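Local coordinates for shikimate dehydrogenase (NADP(+)) (Peptoclostridium difficile, PDB 5DZS), which probably catalyses the reversible NADPH-linked reduction of 3-dehydroshikimate to shikimate, a step of chorismate biosynthesis, at residues B[1-13]-B[54-66]. Numbering follows the deposited sequence.
Sequences MNFFGLVGEKLSH and GIQGVNVTVPYKE. With SO4 (sulfate ion), chain D.
Val7 is hydrogen-bonded through its backbone N to Asn59 and through its O to Thr61. Strands 2-8 and 57-60 are parallel neighbours in the mixed sheet of the substrate-binding domain. Strand 31-37 pairs with the other edge of 2-8, so 2-8 lies between the two strands that follow it in sequence. Val7 N donates to Asn59 O at 2.8 Å. Thr61 N donates to Val7 O at 2.9 Å. Asn59 N also donates to Gly5 O, while the bond from Gly5 N to Gly57 O is weak.

The two methyls of Val7 have different partners. CG1 meets CD2 of the Tyr64 ring at 4.1 Å, and CG2 lies 4.1 Å from Val58 CB. The far end of Tyr64 is held as well, by a hydrogen bond from OH to Ile38 O.

Phe4 lies on the other sheet face from Val7. Its side chain runs beside that of Gln56, pointing the same way. Gln56 has CG anti to its N (chi1 -174°) and stays extended, which carries the amide along the Phe4 ring. Gln56 CD is 3.7 Å from Phe4 CZ, with ring and amide planes 57° apart. Trp247 of helix 233-248 also meets the Phe4 ring.

Past the strands, Thr61 is predicted to bind shikimate and Lys65 is the predicted proton acceptor. Lys65 NZ forms a salt bridge with Asp101, also predicted to bind shikimate. Lys65 N donates to sulfate O3 at 3.0 Å; the ion, probably from the crystallisation liquor, is also hydrogen-bonded to Gly128 N.

At the start of the pairing, Gln56 N makes a weak 3.0 Å bond to Phe3 O. A water beside it accepts from Asn2 ND2 and Phe3 N and donates to Gly54 O.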
loop_
_atom_site.group_PDB
_atom_site.type_symbol
_atom_site.label_atom_id
_atom_site.label_comp_id
_atom_site.label_asym_id
_atom_site.label_seq_id
_atom_site.Cartn_x
_atom_site.Cartn_y
_atom_site.Cartn_z
ATOM N N MET B 1 1.333 20.694 -7.594
ATOM C CA MET B 1 -0.101 20.607 -7.123
ATOM C C MET B 1 -0.794 19.394 -7.698
ATOM O O MET B 1 -0.703 19.146 -8.893
ATOM C CB MET B 1 -0.841 21.863 -7.555
ATOM C CG MET B 1 -2.314 21.895 -7.185
ATOM S SD MET B 1 -2.635 21.845 -5.432
ATOM C CE MET B 1 -2.048 23.445 -4.936
ATOM N N ASN B 2 -1.451 18.620 -6.846
ATOM C CA ASN B 2 -2.271 17.517 -7.295
ATOM C C ASN B 2 -3.689 17.680 -6.750
ATOM O O ASN B 2 -3.894 18.254 -5.675
ATOM C CB ASN B 2 -1.705 16.173 -6.919
ATOM C CG ASN B 2 -0.530 15.808 -7.794
ATOM O OD1 ASN B 2 0.627 15.939 -7.383
ATOM N ND2 ASN B 2 -0.808 15.449 -9.028
ATOM N N PHE B 3 -4.641 17.147 -7.490
ATOM C CA PHE B 3 -6.067 17.235 -7.176
ATOM C C PHE B 3 -6.682 15.892 -6.804
ATOM O O PHE B 3 -6.359 14.852 -7.398
ATOM C CB PHE B 3 -6.891 17.808 -8.350
ATOM C CG PHE B 3 -6.628 19.262 -8.700
ATOM C CD1 PHE B 3 -5.973 20.120 -7.855
ATOM C CD2 PHE B 3 -7.186 19.802 -9.869
ATOM C CE1 PHE B 3 -5.812 21.484 -8.198
ATOM C CE2 PHE B 3 -7.014 21.128 -10.208
ATOM C CZ PHE B 3 -6.354 21.979 -9.358
ATOM N N PHE B 4 -7.597 15.966 -5.848
ATOM C CA PHE B 4 -8.297 14.820 -5.279
ATOM C C PHE B 4 -9.730 15.243 -4.971
ATOM O O PHE B 4 -10.044 16.445 -4.926
ATOM C CB PHE B 4 -7.643 14.395 -3.948
ATOM C CG PHE B 4 -6.197 14.027 -4.068
ATOM C CD1 PHE B 4 -5.201 14.976 -4.045
ATOM C CD2 PHE B 4 -5.832 12.696 -4.234
ATOM C CE1 PHE B 4 -3.883 14.597 -4.187
ATOM C CE2 PHE B 4 -4.527 12.324 -4.379
ATOM C CZ PHE B 4 -3.547 13.273 -4.346
ATOM N N GLY B 5 -10.598 14.279 -4.701
ATOM C CA GLY B 5 -11.923 14.638 -4.260
ATOM C C GLY B 5 -12.783 13.477 -3.881
ATOM O O GLY B 5 -12.326 12.321 -3.870
ATOM N N LEU B 6 -14.031 13.798 -3.587
ATOM C CA LEU B 6 -15.027 12.846 -3.131
ATOM C C LEU B 6 -16.162 12.768 -4.132
ATOM O O LEU B 6 -16.799 13.783 -4.434
ATOM C CB LEU B 6 -15.581 13.277 -1.768
ATOM C CG LEU B 6 -16.744 12.454 -1.202
ATOM C CD1 LEU B 6 -16.358 11.009 -0.970
ATOM C CD2 LEU B 6 -17.290 13.098 0.059
ATOM N N VAL B 7 -16.421 11.552 -4.633
ATOM C CA VAL B 7 -17.481 11.316 -5.597
ATOM C C VAL B 7 -18.717 10.725 -4.919
ATOM O O VAL B 7 -18.628 9.700 -4.234
ATOM C CB VAL B 7 -17.002 10.364 -6.697
ATOM C CG1 VAL B 7 -18.153 9.958 -7.626
ATOM C CG2 VAL B 7 -15.859 11.004 -7.496
ATOM N N GLY B 8 -19.862 11.366 -5.116
ATOM C CA GLY B 8 -21.126 10.891 -4.548
ATOM C C GLY B 8 -22.246 11.664 -5.186
ATOM O O GLY B 8 -22.001 12.572 -5.966
ATOM N N GLU B 9 -23.483 11.341 -4.846
ATOM C CA GLU B 9 -24.622 12.007 -5.495
ATOM C C GLU B 9 -24.950 13.365 -4.861
ATOM O O GLU B 9 -25.143 14.370 -5.573
ATOM C CB GLU B 9 -25.821 11.069 -5.472
ATOM C CG GLU B 9 -27.038 11.561 -6.225
ATOM C CD GLU B 9 -28.201 10.588 -6.103
ATOM O OE1 GLU B 9 -28.204 9.757 -5.161
ATOM O OE2 GLU B 9 -29.116 10.659 -6.952
ATOM N N LYS B 10 -24.972 13.392 -3.529
ATOM C CA LYS B 10 -25.276 14.602 -2.749
ATOM C C LYS B 10 -24.265 14.678 -1.620
ATOM O O LYS B 10 -24.226 13.778 -0.771
ATOM C CB LYS B 10 -26.687 14.506 -2.154
ATOM C CG LYS B 10 -27.805 14.238 -3.158
ATOM C CD LYS B 10 -27.980 15.384 -4.143
ATOM C CE LYS B 10 -29.186 15.144 -5.049
ATOM N NZ LYS B 10 -29.455 16.299 -5.953
ATOM N N LEU B 11 -23.493 15.762 -1.586
ATOM C CA LEU B 11 -22.354 15.919 -0.681
ATOM C C LEU B 11 -22.254 17.241 0.093
ATOM O O LEU B 11 -21.227 17.513 0.684
ATOM C CB LEU B 11 -21.082 15.829 -1.546
ATOM C CG LEU B 11 -20.881 14.547 -2.369
ATOM C CD1 LEU B 11 -19.622 14.708 -3.224
ATOM C CD2 LEU B 11 -20.779 13.320 -1.472
ATOM N N SER B 12 -23.298 18.062 0.089
ATOM C CA SER B 12 -23.226 19.377 0.762
ATOM C C SER B 12 -22.909 19.311 2.266
ATOM O O SER B 12 -22.567 20.323 2.880
ATOM C CB SER B 12 -24.527 20.157 0.552
ATOM O OG SER B 12 -25.626 19.481 1.134
ATOM N N HIS B 13 -23.019 18.122 2.845
ATOM C CA HIS B 13 -22.771 17.928 4.268
ATOM C C HIS B 13 -21.352 17.459 4.594
ATOM O O HIS B 13 -20.785 17.820 5.628
ATOM C CB HIS B 13 -23.733 16.867 4.754
ATOM C CG HIS B 13 -23.562 15.555 4.056
ATOM N ND1 HIS B 13 -23.897 15.372 2.731
ATOM C CD2 HIS B 13 -23.101 14.363 4.498
ATOM C CE1 HIS B 13 -23.641 14.123 2.387
ATOM N NE2 HIS B 13 -23.157 13.490 3.440
ATOM N N GLY B 54 -6.166 14.238 -15.045
ATOM C CA GLY B 54 -5.092 13.867 -14.125
ATOM C C GLY B 54 -5.426 14.006 -12.670
ATOM O O GLY B 54 -4.588 14.472 -11.893
ATOM N N ILE B 55 -6.657 13.685 -12.304
ATOM C CA ILE B 55 -7.080 13.698 -10.911
ATOM C C ILE B 55 -6.431 12.484 -10.253
ATOM O O ILE B 55 -6.747 11.357 -10.586
ATOM C CB ILE B 55 -8.607 13.684 -10.773
ATOM C CG1 ILE B 55 -9.263 14.770 -11.652
ATOM C CG2 ILE B 55 -9.009 13.788 -9.311
ATOM C CD1 ILE B 55 -8.825 16.187 -11.335
ATOM N N GLN B 56 -5.500 12.708 -9.326
ATOM C CA GLN B 56 -4.694 11.605 -8.802
ATOM C C GLN B 56 -5.481 10.571 -8.034
ATOM O O GLN B 56 -5.156 9.368 -8.066
ATOM C CB GLN B 56 -3.545 12.150 -7.938
ATOM C CG GLN B 56 -2.580 11.083 -7.485
ATOM C CD GLN B 56 -1.368 11.626 -6.798
ATOM O OE1 GLN B 56 -0.832 12.684 -7.160
ATOM N NE2 GLN B 56 -0.894 10.879 -5.806
ATOM N N GLY B 57 -6.453 11.018 -7.278
ATOM C CA GLY B 57 -7.252 10.079 -6.502
ATOM C C GLY B 57 -8.609 10.601 -6.147
ATOM O O GLY B 57 -8.769 11.822 -5.970
ATOM N N VAL B 58 -9.569 9.701 -5.969
ATOM C CA VAL B 58 -10.866 10.104 -5.470
ATOM C C VAL B 58 -11.349 9.101 -4.458
ATOM O O VAL B 58 -10.987 7.906 -4.521
ATOM C CB VAL B 58 -11.968 10.292 -6.540
ATOM C CG1 VAL B 58 -11.552 11.366 -7.538
ATOM C CG2 VAL B 58 -12.292 9.008 -7.248
ATOM N N ASN B 59 -12.122 9.570 -3.503
ATOM C CA ASN B 59 -12.927 8.690 -2.698
ATOM C C ASN B 59 -14.282 8.541 -3.360
ATOM O O ASN B 59 -14.713 9.402 -4.128
ATOM C CB ASN B 59 -13.091 9.246 -1.296
ATOM C CG ASN B 59 -11.815 9.192 -0.505
ATOM O OD1 ASN B 59 -11.308 10.222 -0.060
ATOM N ND2 ASN B 59 -11.279 8.003 -0.324
ATOM N N VAL B 60 -14.969 7.440 -3.021
ATOM C CA VAL B 60 -16.300 7.163 -3.571
ATOM C C VAL B 60 -17.190 6.869 -2.384
ATOM O O VAL B 60 -16.837 6.058 -1.476
ATOM C CB VAL B 60 -16.276 5.961 -4.545
ATOM C CG1 VAL B 60 -17.638 5.736 -5.186
ATOM C CG2 VAL B 60 -15.251 6.168 -5.626
ATOM N N THR B 61 -18.334 7.509 -2.365
ATOM C CA THR B 61 -19.323 7.265 -1.331
ATOM C C THR B 61 -20.669 6.867 -1.952
ATOM O O THR B 61 -20.778 6.513 -3.151
ATOM C CB THR B 61 -19.396 8.424 -0.324
ATOM O OG1 THR B 61 -20.227 8.057 0.803
ATOM C CG2 THR B 61 -19.906 9.674 -0.958
ATOM N N VAL B 62 -21.696 6.828 -1.119
ATOM C CA VAL B 62 -23.010 6.409 -1.589
ATOM C C VAL B 62 -23.504 7.303 -2.728
ATOM O O VAL B 62 -23.308 8.523 -2.698
ATOM C CB VAL B 62 -24.007 6.374 -0.414
ATOM C CG1 VAL B 62 -23.587 5.313 0.576
ATOM C CG2 VAL B 62 -24.123 7.725 0.249
ATOM N N PRO B 63 -24.175 6.736 -3.739
ATOM C CA PRO B 63 -24.540 5.324 -3.855
ATOM C C PRO B 63 -23.726 4.580 -4.904
ATOM O O PRO B 63 -24.215 3.665 -5.558
ATOM C CB PRO B 63 -25.987 5.438 -4.346
ATOM C CG PRO B 63 -25.941 6.583 -5.263
ATOM C CD PRO B 63 -24.928 7.565 -4.692
ATOM N N TYR B 64 -22.442 4.923 -4.981
ATOM C CA TYR B 64 -21.612 4.450 -6.089
ATOM C C TYR B 64 -20.511 3.469 -5.739
ATOM O O TYR B 64 -19.753 3.102 -6.630
ATOM C CB TYR B 64 -20.955 5.664 -6.798
ATOM C CG TYR B 64 -21.933 6.696 -7.342
ATOM C CD1 TYR B 64 -23.027 6.297 -8.084
ATOM C CD2 TYR B 64 -21.751 8.053 -7.140
ATOM C CE1 TYR B 64 -23.916 7.224 -8.590
ATOM C CE2 TYR B 64 -22.633 8.992 -7.642
ATOM C CZ TYR B 64 -23.718 8.564 -8.358
ATOM O OH TYR B 64 -24.629 9.448 -8.870
ATOM N N LYS B 65 -20.430 3.022 -4.497
ATOM C CA LYS B 65 -19.290 2.173 -4.129
ATOM C C LYS B 65 -19.236 0.843 -4.890
ATOM O O LYS B 65 -18.165 0.303 -5.106
ATOM C CB LYS B 65 -19.223 1.939 -2.634
ATOM C CG LYS B 65 -19.082 3.199 -1.807
ATOM C CD LYS B 65 -19.013 2.759 -0.337
ATOM C CE LYS B 65 -18.912 3.869 0.663
ATOM N NZ LYS B 65 -18.943 3.186 2.000
ATOM N N GLU B 66 -20.388 0.304 -5.248
ATOM C CA GLU B 66 -20.436 -0.937 -6.037
ATOM C C GLU B 66 -20.433 -0.667 -7.540
ATOM O O GLU B 66 -19.689 -1.324 -8.303
ATOM C CB GLU B 66 -21.669 -1.785 -5.629
ATOM C CG GLU B 66 -21.640 -2.162 -4.156
ATOM C CD GLU B 66 -22.845 -2.940 -3.628
ATOM O OE1 GLU B 66 -23.444 -3.763 -4.351
ATOM O OE2 GLU B 66 -23.173 -2.741 -2.439
HETATM S S SO4 D . -23.283 1.867 -1.786
HETATM O O1 SO4 D . -23.233 2.042 -0.325
HETATM O O2 SO4 D . -24.724 1.787 -2.208
HETATM O O3 SO4 D . -22.635 2.981 -2.514
HETATM O O4 SO4 D . -22.617 0.596 -2.131
HETATM O O HOH W 1 -3.624 15.547 -9.649
HETATM O O HOH W 2 -23.921 10.865 -1.831
#